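Local coordinates for protein fimbrin (Schizosaccharomyces pombe, PDB 1RT8) that binds and cross-links actin filaments, and functions in cell polarity, cytokinesis, mating and spore formation, at residues 54-59 against 66-71; 388-393 against 503-508; 416-421 against 428-433; 444-449 against 456-461. All blocks are in the same frame, centred on the assembly; numbering follows the deposited sequence.

Interaction 1: residues 54-59 against 66-71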
loop_
_atom_site.group_PDB
_atom_site.type_symbol
_atom_site.label_atom_id
_atom_site.label_comp_id
_atom_site.label_asym_id
_atom_site.label_seq_id
_atom_site.Cartn_x
_atom_site.Cartn_y
_atom_site.Cartn_z
ATOM N N LEU A 54 1.648 -4.388 -15.311
ATOM C CA LEU A 54 1.445 -3.741 -14.015
ATOM C C LEU A 54 1.044 -4.736 -12.935
ATOM O O LEU A 54 1.521 -4.649 -11.805
ATOM C CB LEU A 54 0.394 -2.634 -14.133
ATOM C CG LEU A 54 0.899 -1.437 -14.939
ATOM C CD1 LEU A 54 -0.232 -0.435 -15.170
ATOM C CD2 LEU A 54 2.061 -0.798 -14.197
ATOM N N SER A 55 0.166 -5.679 -13.278
ATOM C CA SER A 55 -0.273 -6.694 -12.322
ATOM C C SER A 55 0.930 -7.512 -11.871
ATOM O O SER A 55 1.045 -7.869 -10.694
ATOM C CB SER A 55 -1.321 -7.629 -12.953
ATOM O OG SER A 55 -2.560 -6.969 -13.142
ATOM N N LYS A 56 1.817 -7.814 -12.817
ATOM C CA LYS A 56 3.031 -8.571 -12.518
ATOM C C LYS A 56 3.947 -7.751 -11.599
ATOM O O LYS A 56 4.514 -8.275 -10.638
ATOM C CB LYS A 56 3.776 -8.918 -13.815
ATOM C CG LYS A 56 3.063 -9.916 -14.721
ATOM C CD LYS A 56 3.109 -11.317 -14.143
ATOM C CE LYS A 56 2.554 -12.351 -15.140
ATOM N NZ LYS A 56 2.774 -13.738 -14.631
ATOM N N LEU A 57 4.097 -6.465 -11.891
ATOM C CA LEU A 57 4.942 -5.612 -11.062
ATOM C C LEU A 57 4.397 -5.583 -9.628
ATOM O O LEU A 57 5.152 -5.629 -8.650
ATOM C CB LEU A 57 4.983 -4.198 -11.647
ATOM C CG LEU A 57 5.900 -3.206 -10.944
ATOM C CD1 LEU A 57 7.345 -3.692 -11.037
ATOM C CD2 LEU A 57 5.755 -1.837 -11.590
ATOM N N ILE A 58 3.075 -5.527 -9.508
ATOM C CA ILE A 58 2.434 -5.521 -8.203
ATOM C C ILE A 58 2.755 -6.775 -7.383
ATOM O O ILE A 58 2.997 -6.685 -6.178
ATOM C CB ILE A 58 0.917 -5.404 -8.358
ATOM C CG1 ILE A 58 0.574 -3.983 -8.821
ATOM C CG2 ILE A 58 0.215 -5.800 -7.050
ATOM C CD1 ILE A 58 -0.895 -3.749 -9.035
ATOM N N ASN A 59 2.736 -7.943 -8.025
ATOM C CA ASN A 59 3.036 -9.172 -7.298
ATOM C C ASN A 59 4.516 -9.327 -6.981
ATOM O O ASN A 59 4.880 -10.107 -6.102
ATOM C CB ASN A 59 2.532 -10.405 -8.056
ATOM C CG ASN A 59 1.090 -10.730 -7.729
ATOM O OD1 ASN A 59 0.623 -10.467 -6.619
ATOM N ND2 ASN A 59 0.381 -11.313 -8.685
ATOM N N ILE A 66 -2.234 -10.252 -6.135
ATOM C CA ILE A 66 -3.177 -10.595 -7.188
ATOM C C ILE A 66 -3.125 -12.072 -7.573
ATOM O O ILE A 66 -2.042 -12.615 -7.797
ATOM C CB ILE A 66 -2.892 -9.758 -8.454
ATOM C CG1 ILE A 66 -3.009 -8.268 -8.128
ATOM C CG2 ILE A 66 -3.851 -10.143 -9.566
ATOM C CD1 ILE A 66 -2.512 -7.364 -9.240
ATOM N N ASP A 67 -4.292 -12.716 -7.625
ATOM C CA ASP A 67 -4.398 -14.118 -8.047
ATOM C C ASP A 67 -4.477 -13.921 -9.544
ATOM O O ASP A 67 -5.531 -13.561 -10.070
ATOM C CB ASP A 67 -5.702 -14.756 -7.553
ATOM C CG ASP A 67 -5.847 -16.220 -7.983
ATOM O OD1 ASP A 67 -5.416 -16.568 -9.111
ATOM O OD2 ASP A 67 -6.411 -17.020 -7.199
ATOM N N GLU A 68 -3.361 -14.142 -10.229
ATOM C CA GLU A 68 -3.303 -13.921 -11.667
ATOM C C GLU A 68 -4.303 -14.697 -12.514
ATOM O O GLU A 68 -4.516 -14.370 -13.680
ATOM C CB GLU A 68 -1.876 -14.152 -12.158
ATOM C CG GLU A 68 -0.851 -13.414 -11.313
ATOM C CD GLU A 68 0.516 -13.351 -11.969
ATOM O OE1 GLU A 68 0.787 -14.189 -12.854
ATOM O OE2 GLU A 68 1.323 -12.468 -11.590
ATOM N N ARG A 69 -4.935 -15.713 -11.943
ATOM C CA ARG A 69 -5.915 -16.459 -12.719
ATOM C C ARG A 69 -7.175 -15.638 -13.015
ATOM O O ARG A 69 -8.050 -16.106 -13.738
ATOM C CB ARG A 69 -6.295 -17.747 -11.997
ATOM C CG ARG A 69 -5.134 -18.715 -11.850
ATOM C CD ARG A 69 -5.525 -19.849 -10.951
ATOM N NE ARG A 69 -6.035 -19.354 -9.678
ATOM C CZ ARG A 69 -6.608 -20.120 -8.760
ATOM N NH1 ARG A 69 -6.743 -21.421 -8.977
ATOM N NH2 ARG A 69 -7.050 -19.590 -7.626
ATOM N N VAL A 70 -7.278 -14.426 -12.460
ATOM C CA VAL A 70 -8.446 -13.568 -12.722
ATOM C C VAL A 70 -8.181 -12.656 -13.922
ATOM O O VAL A 70 -9.103 -12.056 -14.480
ATOM C CB VAL A 70 -8.809 -12.636 -11.515
ATOM C CG1 VAL A 70 -9.013 -13.449 -10.248
ATOM C CG2 VAL A 70 -7.730 -11.577 -11.323
ATOM N N LEU A 71 -6.917 -12.557 -14.322
ATOM C CA LEU A 71 -6.540 -11.700 -15.435
ATOM C C LEU A 71 -6.759 -12.334 -16.797
ATOM O O LEU A 71 -6.548 -13.535 -16.971
ATOM C CB LEU A 71 -5.063 -11.313 -15.318
ATOM C CG LEU A 71 -4.627 -10.582 -14.049
ATOM C CD1 LEU A 71 -3.114 -10.549 -13.970
ATOM C CD2 LEU A 71 -5.212 -9.176 -14.051
#
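The amide of N59 binds the main chain of I66 with both ends: OD1 of N59 accepts from N of I66 at 2.9 Å in an almost straight bond (176°), while ND2 of N59 donates to O of I66, also at 2.9 Å. Asparagine suits this place because its C=O and the N-H cis to it lie on the same side of the amide, and so match the N-H and C=O of one residue. ND2 of N59 further reaches OE2 of E68 at 3.3 Å, on the anti side of the carboxylate. Were N59 an alanine, I66 N and O would probably lose these mates, and E68 would keep only its lysine of the two partners here.

The charged pair is K56 with E68: K56, bent at chi2 (-73°), swings NZ to OE1 of E68 at 2.7 Å, meeting it on the syn side. D28 and D30 also bridge to this ammonium, so it probably helps hold several carboxylates together.

Apolar contacts centre on I66, whose CD1 rests on CG2 of I58 at 3.8 Å. Small S55, its OG bonded to G51 O, leaves room for CD1 of L71, 3.6 Å from S55 CB.

Helix 82-99 packs on S55, I66 and L71, and helix 117-131 on I58; helix 467-483, of the fourth calponin-homology range, borders the loop at D67 and V70, placing it at a junction between ranges.

Interaction 2: residues 388-393 against 503-508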
loop_
_atom_site.group_PDB
_atom_site.type_symbol
_atom_site.label_atom_id
_atom_site.label_comp_id
_atom_site.label_asym_id
_atom_site.label_seq_id
_atom_site.Cartn_x
_atom_site.Cartn_y
_atom_site.Cartn_z
ATOM N N GLN A 388 -17.147 2.461 13.859
ATOM C CA GLN A 388 -18.442 3.116 13.695
ATOM C C GLN A 388 -18.406 4.059 12.499
ATOM O O GLN A 388 -19.389 4.178 11.766
ATOM C CB GLN A 388 -18.816 3.898 14.952
ATOM C CG GLN A 388 -19.210 3.012 16.097
ATOM C CD GLN A 388 -20.490 2.259 15.824
ATOM O OE1 GLN A 388 -20.595 1.071 16.133
ATOM N NE2 GLN A 388 -21.480 2.944 15.246
ATOM N N MET A 389 -17.277 4.737 12.312
ATOM C CA MET A 389 -17.130 5.650 11.183
ATOM C C MET A 389 -17.172 4.858 9.874
ATOM O O MET A 389 -17.871 5.233 8.930
ATOM C CB MET A 389 -15.810 6.423 11.282
ATOM C CG MET A 389 -15.700 7.572 10.297
ATOM S SD MET A 389 -14.077 8.371 10.298
ATOM C CE MET A 389 -14.351 9.741 11.414
ATOM N N MET A 390 -16.423 3.761 9.814
ATOM C CA MET A 390 -16.414 2.933 8.613
ATOM C C MET A 390 -17.795 2.327 8.377
ATOM O O MET A 390 -18.289 2.316 7.254
ATOM C CB MET A 390 -15.390 1.796 8.736
ATOM C CG MET A 390 -15.518 0.728 7.644
ATOM S SD MET A 390 -14.219 -0.559 7.688
ATOM C CE MET A 390 -12.863 0.298 6.936
ATOM N N ARG A 391 -18.411 1.825 9.440
ATOM C CA ARG A 391 -19.719 1.195 9.332
ATOM C C ARG A 391 -20.821 2.137 8.847
ATOM O O ARG A 391 -21.641 1.760 7.999
ATOM C CB ARG A 391 -20.126 0.588 10.675
ATOM C CG ARG A 391 -21.457 -0.141 10.641
ATOM C CD ARG A 391 -21.404 -1.339 9.693
ATOM N NE ARG A 391 -22.688 -2.033 9.617
ATOM C CZ ARG A 391 -23.736 -1.624 8.901
ATOM N NH1 ARG A 391 -23.669 -0.512 8.186
ATOM N NH2 ARG A 391 -24.855 -2.345 8.893
ATOM N N MET A 392 -20.854 3.350 9.393
ATOM C CA MET A 392 -21.870 4.314 8.990
ATOM C C MET A 392 -21.662 4.703 7.538
ATOM O O MET A 392 -22.627 4.895 6.802
ATOM C CB MET A 392 -21.820 5.564 9.863
ATOM C CG MET A 392 -22.952 6.541 9.577
ATOM S SD MET A 392 -24.569 5.746 9.740
ATOM C CE MET A 392 -24.749 5.669 11.521
ATOM N N ASN A 393 -20.402 4.806 7.126
ATOM C CA ASN A 393 -20.078 5.166 5.752
ATOM C C ASN A 393 -20.664 4.127 4.795
ATOM O O ASN A 393 -21.180 4.480 3.733
ATOM C CB ASN A 393 -18.564 5.243 5.569
ATOM C CG ASN A 393 -18.165 5.779 4.205
ATOM O OD1 ASN A 393 -17.223 5.288 3.595
ATOM N ND2 ASN A 393 -18.871 6.796 3.732
ATOM N N VAL A 503 -15.085 -9.027 7.638
ATOM C CA VAL A 503 -15.912 -9.751 6.684
ATOM C C VAL A 503 -17.024 -8.809 6.223
ATOM O O VAL A 503 -17.351 -8.754 5.042
ATOM C CB VAL A 503 -16.563 -11.014 7.305
ATOM C CG1 VAL A 503 -17.667 -11.544 6.372
ATOM C CG2 VAL A 503 -15.501 -12.100 7.532
ATOM N N LEU A 504 -17.596 -8.052 7.151
ATOM C CA LEU A 504 -18.679 -7.139 6.792
ATOM C C LEU A 504 -18.183 -6.053 5.840
ATOM O O LEU A 504 -18.888 -5.687 4.898
ATOM C CB LEU A 504 -19.319 -6.536 8.056
ATOM C CG LEU A 504 -20.614 -5.721 7.864
ATOM C CD1 LEU A 504 -21.438 -5.676 9.159
ATOM C CD2 LEU A 504 -20.260 -4.335 7.393
ATOM N N HIS A 505 -16.970 -5.547 6.069
ATOM C CA HIS A 505 -16.379 -4.530 5.188
ATOM C C HIS A 505 -16.289 -5.070 3.757
ATOM O O HIS A 505 -16.603 -4.376 2.797
ATOM C CB HIS A 505 -14.976 -4.150 5.687
ATOM C CG HIS A 505 -14.138 -3.409 4.683
ATOM N ND1 HIS A 505 -13.119 -4.010 3.973
ATOM C CD2 HIS A 505 -14.157 -2.113 4.283
ATOM C CE1 HIS A 505 -12.547 -3.119 3.181
ATOM N NE2 HIS A 505 -13.159 -1.960 3.350
ATOM N N PHE A 506 -15.862 -6.318 3.631
ATOM C CA PHE A 506 -15.727 -6.966 2.328
ATOM C C PHE A 506 -17.094 -7.060 1.627
ATOM O O PHE A 506 -17.237 -6.670 0.470
ATOM C CB PHE A 506 -15.138 -8.367 2.524
ATOM C CG PHE A 506 -15.050 -9.178 1.261
ATOM C CD1 PHE A 506 -14.044 -8.940 0.335
ATOM C CD2 PHE A 506 -15.979 -10.179 1.001
ATOM C CE1 PHE A 506 -13.958 -9.691 -0.838
ATOM C CE2 PHE A 506 -15.905 -10.937 -0.170
ATOM C CZ PHE A 506 -14.891 -10.691 -1.092
ATOM N N ILE A 507 -18.090 -7.581 2.339
ATOM C CA ILE A 507 -19.429 -7.722 1.782
ATOM C C ILE A 507 -19.992 -6.359 1.398
ATOM O O ILE A 507 -20.608 -6.195 0.339
ATOM C CB ILE A 507 -20.376 -8.408 2.786
ATOM C CG1 ILE A 507 -19.905 -9.840 3.039
ATOM C CG2 ILE A 507 -21.802 -8.425 2.247
ATOM C CD1 ILE A 507 -19.826 -10.693 1.782
ATOM N N GLY A 508 -19.777 -5.372 2.258
ATOM C CA GLY A 508 -20.269 -4.043 1.954
ATOM C C GLY A 508 -19.653 -3.493 0.681
ATOM O O GLY A 508 -20.304 -2.771 -0.076
#
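NH2 of R391 is held by two acceptors beyond the helix pair, the carbonyl of L408 and the carboxylate of D410, while the stem of the same arginine lies across L504. With the guanidinium so anchored, R391 NE comes 3.9 Å from CD1 of L504, and R391 CD touches the other methyl. The chain gets there by a bend at chi2 (63°), and the two side chains cross at about a right angle.

The second meeting is of sulfur with imidazole. M390, extended until its last torsion, brings SD to 3.7 Å from CD2 of H505; the sulfur lies 4.5 Å from the ring centroid of H505, 52° off the normal. A flexible, polarisable methionine suits such a place, since it can follow a ring without needing exact geometry.

Helices 379-397 and 500-511, of the third and fourth calponin-homology ranges, thus meet with no hydrogen bond directly between the two segments. The polar tie from R391 goes instead to the start of helix 410-421 and to L408 just before it. Dispersion and shape therefore probably carry the contact, with the charge of R391 met by D410.

Interaction 3: residues 416-421 against 428-433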
loop_
_atom_site.group_PDB
_atom_site.type_symbol
_atom_site.label_atom_id
_atom_site.label_comp_id
_atom_site.label_asym_id
_atom_site.label_seq_id
_atom_site.Cartn_x
_atom_site.Cartn_y
_atom_site.Cartn_z
ATOM N N TRP A 416 -28.558 -10.258 2.178
ATOM C CA TRP A 416 -28.197 -9.915 0.804
ATOM C C TRP A 416 -27.119 -10.881 0.334
ATOM O O TRP A 416 -27.182 -11.411 -0.774
ATOM C CB TRP A 416 -27.634 -8.501 0.710
ATOM C CG TRP A 416 -27.206 -8.128 -0.682
ATOM C CD1 TRP A 416 -27.996 -7.616 -1.673
ATOM C CD2 TRP A 416 -25.888 -8.240 -1.241
ATOM N NE1 TRP A 416 -27.254 -7.395 -2.805
ATOM C CE2 TRP A 416 -25.957 -7.767 -2.569
ATOM C CE3 TRP A 416 -24.657 -8.690 -0.747
ATOM C CZ2 TRP A 416 -24.839 -7.728 -3.411
ATOM C CZ3 TRP A 416 -23.542 -8.647 -1.586
ATOM C CH2 TRP A 416 -23.643 -8.168 -2.902
ATOM N N ALA A 417 -26.123 -11.095 1.186
ATOM C CA ALA A 417 -25.020 -11.988 0.851
ATOM C C ALA A 417 -25.504 -13.416 0.613
ATOM O O ALA A 417 -25.033 -14.089 -0.310
ATOM C CB ALA A 417 -23.967 -11.959 1.962
ATOM N N ASN A 418 -26.436 -13.884 1.439
ATOM C CA ASN A 418 -26.968 -15.236 1.282
ATOM C C ASN A 418 -27.766 -15.380 -0.025
ATOM O O ASN A 418 -27.660 -16.402 -0.703
ATOM C CB ASN A 418 -27.848 -15.623 2.477
ATOM C CG ASN A 418 -27.043 -16.161 3.647
ATOM O OD1 ASN A 418 -26.061 -16.882 3.461
ATOM N ND2 ASN A 418 -27.465 -15.829 4.866
ATOM N N SER A 419 -28.556 -14.364 -0.367
ATOM C CA SER A 419 -29.358 -14.363 -1.594
ATOM C C SER A 419 -28.457 -14.506 -2.811
ATOM O O SER A 419 -28.758 -15.258 -3.733
ATOM C CB SER A 419 -30.145 -13.060 -1.730
ATOM O OG SER A 419 -31.038 -12.904 -0.649
ATOM N N MET A 420 -27.356 -13.761 -2.803
ATOM C CA MET A 420 -26.382 -13.789 -3.886
ATOM C C MET A 420 -25.715 -15.175 -3.977
ATOM O O MET A 420 -25.593 -15.745 -5.059
ATOM C CB MET A 420 -25.328 -12.702 -3.632
ATOM C CG MET A 420 -24.916 -11.917 -4.862
ATOM S SD MET A 420 -26.311 -11.255 -5.789
ATOM C CE MET A 420 -25.938 -9.513 -5.855
ATOM N N ALA A 421 -25.311 -15.716 -2.831
ATOM C CA ALA A 421 -24.649 -17.019 -2.767
ATOM C C ALA A 421 -25.548 -18.188 -3.174
ATOM O O ALA A 421 -25.064 -19.209 -3.670
ATOM C CB ALA A 421 -24.113 -17.256 -1.363
ATOM N N SER A 428 -22.073 -23.119 1.721
ATOM C CA SER A 428 -23.273 -23.075 2.546
ATOM C C SER A 428 -23.715 -21.651 2.852
ATOM O O SER A 428 -22.929 -20.710 2.767
ATOM C CB SER A 428 -23.035 -23.812 3.870
ATOM O OG SER A 428 -23.091 -25.219 3.705
ATOM N N GLN A 429 -24.988 -21.507 3.201
ATOM C CA GLN A 429 -25.553 -20.221 3.571
ATOM C C GLN A 429 -24.964 -19.919 4.937
ATOM O O GLN A 429 -24.582 -20.841 5.664
ATOM C CB GLN A 429 -27.071 -20.339 3.677
ATOM C CG GLN A 429 -27.755 -20.564 2.346
ATOM C CD GLN A 429 -28.006 -19.264 1.618
ATOM O OE1 GLN A 429 -28.827 -18.452 2.049
ATOM N NE2 GLN A 429 -27.300 -19.052 0.516
ATOM N N ILE A 430 -24.882 -18.646 5.297
ATOM C CA ILE A 430 -24.318 -18.296 6.589
ATOM C C ILE A 430 -25.355 -17.778 7.574
ATOM O O ILE A 430 -26.411 -17.269 7.190
ATOM C CB ILE A 430 -23.190 -17.245 6.456
ATOM C CG1 ILE A 430 -23.747 -15.932 5.900
ATOM C CG2 ILE A 430 -22.089 -17.781 5.549
ATOM C CD1 ILE A 430 -22.734 -14.796 5.944
ATOM N N ARG A 431 -25.041 -17.928 8.853
ATOM C CA ARG A 431 -25.919 -17.484 9.920
ATOM C C ARG A 431 -25.700 -15.996 10.152
ATOM O O ARG A 431 -26.653 -15.235 10.345
ATOM C CB ARG A 431 -25.612 -18.267 11.195
ATOM C CG ARG A 431 -26.490 -17.906 12.368
ATOM C CD ARG A 431 -26.250 -18.853 13.538
ATOM N NE ARG A 431 -27.188 -18.601 14.629
ATOM C CZ ARG A 431 -28.510 -18.662 14.506
ATOM N NH1 ARG A 431 -29.062 -18.968 13.339
ATOM N NH2 ARG A 431 -29.286 -18.413 15.553
ATOM N N SER A 432 -24.431 -15.594 10.114
ATOM C CA SER A 432 -24.041 -14.205 10.320
ATOM C C SER A 432 -22.589 -14.054 9.889
ATOM O O SER A 432 -21.931 -15.039 9.581
ATOM C CB SER A 432 -24.153 -13.852 11.799
ATOM O OG SER A 432 -23.124 -14.502 12.523
ATOM N N PHE A 433 -22.079 -12.826 9.904
ATOM C CA PHE A 433 -20.702 -12.594 9.505
ATOM C C PHE A 433 -19.707 -13.123 10.538
ATOM O O PHE A 433 -18.508 -12.872 10.440
ATOM C CB PHE A 433 -20.479 -11.100 9.250
ATOM C CG PHE A 433 -21.203 -10.580 8.035
ATOM C CD1 PHE A 433 -21.734 -9.296 8.025
ATOM C CD2 PHE A 433 -21.355 -11.377 6.900
ATOM C CE1 PHE A 433 -22.409 -8.809 6.900
ATOM C CE2 PHE A 433 -22.027 -10.894 5.776
ATOM C CZ PHE A 433 -22.555 -9.606 5.781
#
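N418 faces the loop, and its amide meets the main chain of I430. N of I430 donates to OD1 of N418 at 2.8 Å, and ND2 of N418 donates to O of I430 at 2.9 Å, that oxygen lying close to the amide plane. The donor and acceptor of one asparagine therefore match those of one residue in the loop, a pairing that fixes the rotation of the amide and needs no regular strand on either side.

Q429 comes from the loop and crosses N418 obliquely. Bent at chi2 (-84°), it curls back over N418 and places NE2 2.9 Å from the backbone O of N418, in a nearly straight bond (170°). The two amide planes are turned 40° from each other. The longer glutamine suits this task, because it must bend back to reach the carbonyl of N418; A421, with its lone methyl, leaves room for it, CB of A421 being 4.1 Å from NE2 of Q429.

Further along, CB of A417 approaches the edge of the F433 ring, 4.4 Å from CE2 of F433. CG1 of I430 lies against the N418 amide, 3.5 Å from OD1 of N418.

This loop joins helix 410-421 to helix 442-451 in the fourth calponin-homology range: F443 of the latter touches N418, A421 and I430, and helix 500-511 lies against F433 through V503, L504 and I507.

Interaction 4: residues 444-449 against 456-461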
loop_
_atom_site.group_PDB
_atom_site.type_symbol
_atom_site.label_atom_id
_atom_site.label_comp_id
_atom_site.label_asym_id
_atom_site.label_seq_id
_atom_site.Cartn_x
_atom_site.Cartn_y
_atom_site.Cartn_z
ATOM N N VAL A 444 -17.727 -16.621 0.189
ATOM C CA VAL A 444 -17.439 -15.368 -0.507
ATOM C C VAL A 444 -17.344 -15.556 -2.020
ATOM O O VAL A 444 -17.745 -14.679 -2.783
ATOM C CB VAL A 444 -16.162 -14.660 0.037
ATOM C CG1 VAL A 444 -16.403 -14.234 1.492
ATOM C CG2 VAL A 444 -14.928 -15.572 -0.077
ATOM N N LEU A 445 -16.832 -16.700 -2.460
ATOM C CA LEU A 445 -16.755 -16.973 -3.890
ATOM C C LEU A 445 -18.188 -17.179 -4.437
ATOM O O LEU A 445 -18.490 -16.773 -5.563
ATOM C CB LEU A 445 -15.869 -18.199 -4.150
ATOM C CG LEU A 445 -14.375 -17.958 -3.895
ATOM C CD1 LEU A 445 -13.615 -19.266 -3.904
ATOM C CD2 LEU A 445 -13.821 -17.016 -4.961
ATOM N N ASP A 446 -19.070 -17.780 -3.636
ATOM C CA ASP A 446 -20.467 -17.975 -4.055
ATOM C C ASP A 446 -21.191 -16.630 -4.178
ATOM O O ASP A 446 -22.024 -16.438 -5.070
ATOM C CB ASP A 446 -21.241 -18.839 -3.053
ATOM C CG ASP A 446 -20.905 -20.307 -3.162
ATOM O OD1 ASP A 446 -20.316 -20.713 -4.180
ATOM O OD2 ASP A 446 -21.244 -21.054 -2.225
ATOM N N VAL A 447 -20.892 -15.707 -3.263
ATOM C CA VAL A 447 -21.512 -14.386 -3.309
ATOM C C VAL A 447 -21.117 -13.731 -4.633
ATOM O O VAL A 447 -21.958 -13.189 -5.350
ATOM C CB VAL A 447 -21.017 -13.492 -2.160
ATOM C CG1 VAL A 447 -21.590 -12.093 -2.310
ATOM C CG2 VAL A 447 -21.433 -14.086 -0.820
ATOM N N LEU A 448 -19.828 -13.795 -4.951
ATOM C CA LEU A 448 -19.305 -13.208 -6.178
ATOM C C LEU A 448 -19.913 -13.884 -7.399
ATOM O O LEU A 448 -20.140 -13.245 -8.436
ATOM C CB LEU A 448 -17.776 -13.332 -6.198
ATOM C CG LEU A 448 -17.034 -12.429 -5.201
ATOM C CD1 LEU A 448 -15.634 -12.945 -4.907
ATOM C CD2 LEU A 448 -16.966 -11.035 -5.774
ATOM N N HIS A 449 -20.171 -15.178 -7.269
ATOM C CA HIS A 449 -20.758 -15.954 -8.347
ATOM C C HIS A 449 -22.183 -15.470 -8.569
ATOM O O HIS A 449 -22.695 -15.491 -9.691
ATOM C CB HIS A 449 -20.750 -17.448 -8.001
ATOM C CG HIS A 449 -21.413 -18.303 -9.037
ATOM N ND1 HIS A 449 -22.730 -18.699 -8.942
ATOM C CD2 HIS A 449 -20.964 -18.771 -10.226
ATOM C CE1 HIS A 449 -23.064 -19.372 -10.029
ATOM N NE2 HIS A 449 -22.012 -19.430 -10.824
ATOM N N VAL A 456 -16.696 -16.495 -11.678
ATOM C CA VAL A 456 -16.350 -17.554 -10.749
ATOM C C VAL A 456 -16.401 -18.934 -11.398
ATOM O O VAL A 456 -17.474 -19.495 -11.633
ATOM C CB VAL A 456 -17.278 -17.518 -9.523
ATOM C CG1 VAL A 456 -16.897 -18.628 -8.550
ATOM C CG2 VAL A 456 -17.183 -16.128 -8.834
ATOM N N ASP A 457 -15.219 -19.465 -11.693
ATOM C CA ASP A 457 -15.072 -20.782 -12.306
ATOM C C ASP A 457 -14.811 -21.727 -11.150
ATOM O O ASP A 457 -13.727 -21.712 -10.572
ATOM C CB ASP A 457 -13.867 -20.788 -13.252
ATOM C CG ASP A 457 -13.725 -22.094 -14.014
ATOM O OD1 ASP A 457 -13.872 -23.166 -13.394
ATOM O OD2 ASP A 457 -13.458 -22.041 -15.235
ATOM N N TYR A 458 -15.791 -22.552 -10.805
ATOM C CA TYR A 458 -15.612 -23.450 -9.678
ATOM C C TYR A 458 -14.505 -24.493 -9.819
ATOM O O TYR A 458 -14.179 -25.192 -8.858
ATOM C CB TYR A 458 -16.944 -24.102 -9.309
ATOM C CG TYR A 458 -17.869 -23.130 -8.619
ATOM C CD1 TYR A 458 -18.919 -22.521 -9.304
ATOM C CD2 TYR A 458 -17.669 -22.789 -7.285
ATOM C CE1 TYR A 458 -19.751 -21.594 -8.673
ATOM C CE2 TYR A 458 -18.489 -21.863 -6.645
ATOM C CZ TYR A 458 -19.527 -21.274 -7.342
ATOM O OH TYR A 458 -20.342 -20.372 -6.701
ATOM N N ASN A 459 -13.924 -24.597 -11.010
ATOM C CA ASN A 459 -12.820 -25.524 -11.208
ATOM C C ASN A 459 -11.597 -24.927 -10.516
ATOM O O ASN A 459 -10.640 -25.634 -10.197
ATOM C CB ASN A 459 -12.543 -25.728 -12.699
ATOM C CG ASN A 459 -13.557 -26.643 -13.351
ATOM O OD1 ASN A 459 -13.893 -27.688 -12.801
ATOM N ND2 ASN A 459 -14.047 -26.260 -14.523
ATOM N N LEU A 460 -11.643 -23.615 -10.276
ATOM C CA LEU A 460 -10.556 -22.910 -9.609
ATOM C C LEU A 460 -10.864 -22.712 -8.128
ATOM O O LEU A 460 -10.105 -22.052 -7.419
ATOM C CB LEU A 460 -10.337 -21.540 -10.252
ATOM C CG LEU A 460 -10.073 -21.498 -11.757
ATOM C CD1 LEU A 460 -9.943 -20.053 -12.213
ATOM C CD2 LEU A 460 -8.807 -22.272 -12.073
ATOM N N VAL A 461 -11.980 -23.273 -7.665
ATOM C CA VAL A 461 -12.384 -23.142 -6.269
ATOM C C VAL A 461 -12.147 -24.434 -5.498
ATOM O O VAL A 461 -12.648 -25.495 -5.870
ATOM C CB VAL A 461 -13.883 -22.753 -6.159
ATOM C CG1 VAL A 461 -14.341 -22.788 -4.699
ATOM C CG2 VAL A 461 -14.100 -21.365 -6.743
#
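V456 fits against the helix at the tight part of the contact, its CG2 3.5 Å from the backbone N of H449 and also close to O of L445 and CB of L448. A beta-branched valine suits this place, for its methyls lie against the backbone of L445 and H449 without a long chain. On the same packed side, CD1 of buried L445 meets CG2 of V461 tip to tip at 3.6 Å, while L445 also packs on N473 and A477 of helix 467-483.

Both segments belong to the fourth calponin-homology range, where the loop links helix 442-451 to helix 467-483.

The side nearer solvent is built from partly exposed H449 and Y458. The OH of Y458 donates to OD1 of D446 in a short bond of 2.5 Å, on the anti side of the carboxylate and 25° out of its plane. CE1 of Y458 sits over a face of the H449 imidazole, 3.4 Å from CD2 of H449, with the ring planes 55° apart. H449 is set there by chi1 of 177°, which puts CG opposite its backbone N. CG1 of V456 lies over one face of the Y458 ring, toward its rim, and K426 makes a cation-pi contact with Y458. A phenylalanine in place of Y458 would probably leave OD1 of D446 without its hydroxyl partner, held by the backbone N of K426. Exposed D457 points away from the helix, its OD1 accepting from N of N459 (2.8 Å) in an Asx turn.

Interactions 1, 3 and 4 each join a helix to the loop after it, the first in the first calponin-homology range and the others in the fourth; 1 and 3 share an asparagine amide on the main chain of an isoleucine, and 1 and 4 touch where R69 meets L460. Interaction 1 is buried and adds a salt bridge. Interaction 3, mostly buried but with an exposed glutamine, works chiefly through amides. Interaction 4, only partly buried, combines valine and ring packing with one tyrosine-aspartate bond. Interaction 2 is buried, lacks hydrogen bonds between its segments, and spans the third and fourth ranges. Its helix 500-511 packs on F433 and V444; helices 410-421 and 442-451 also touch, M420 on V447.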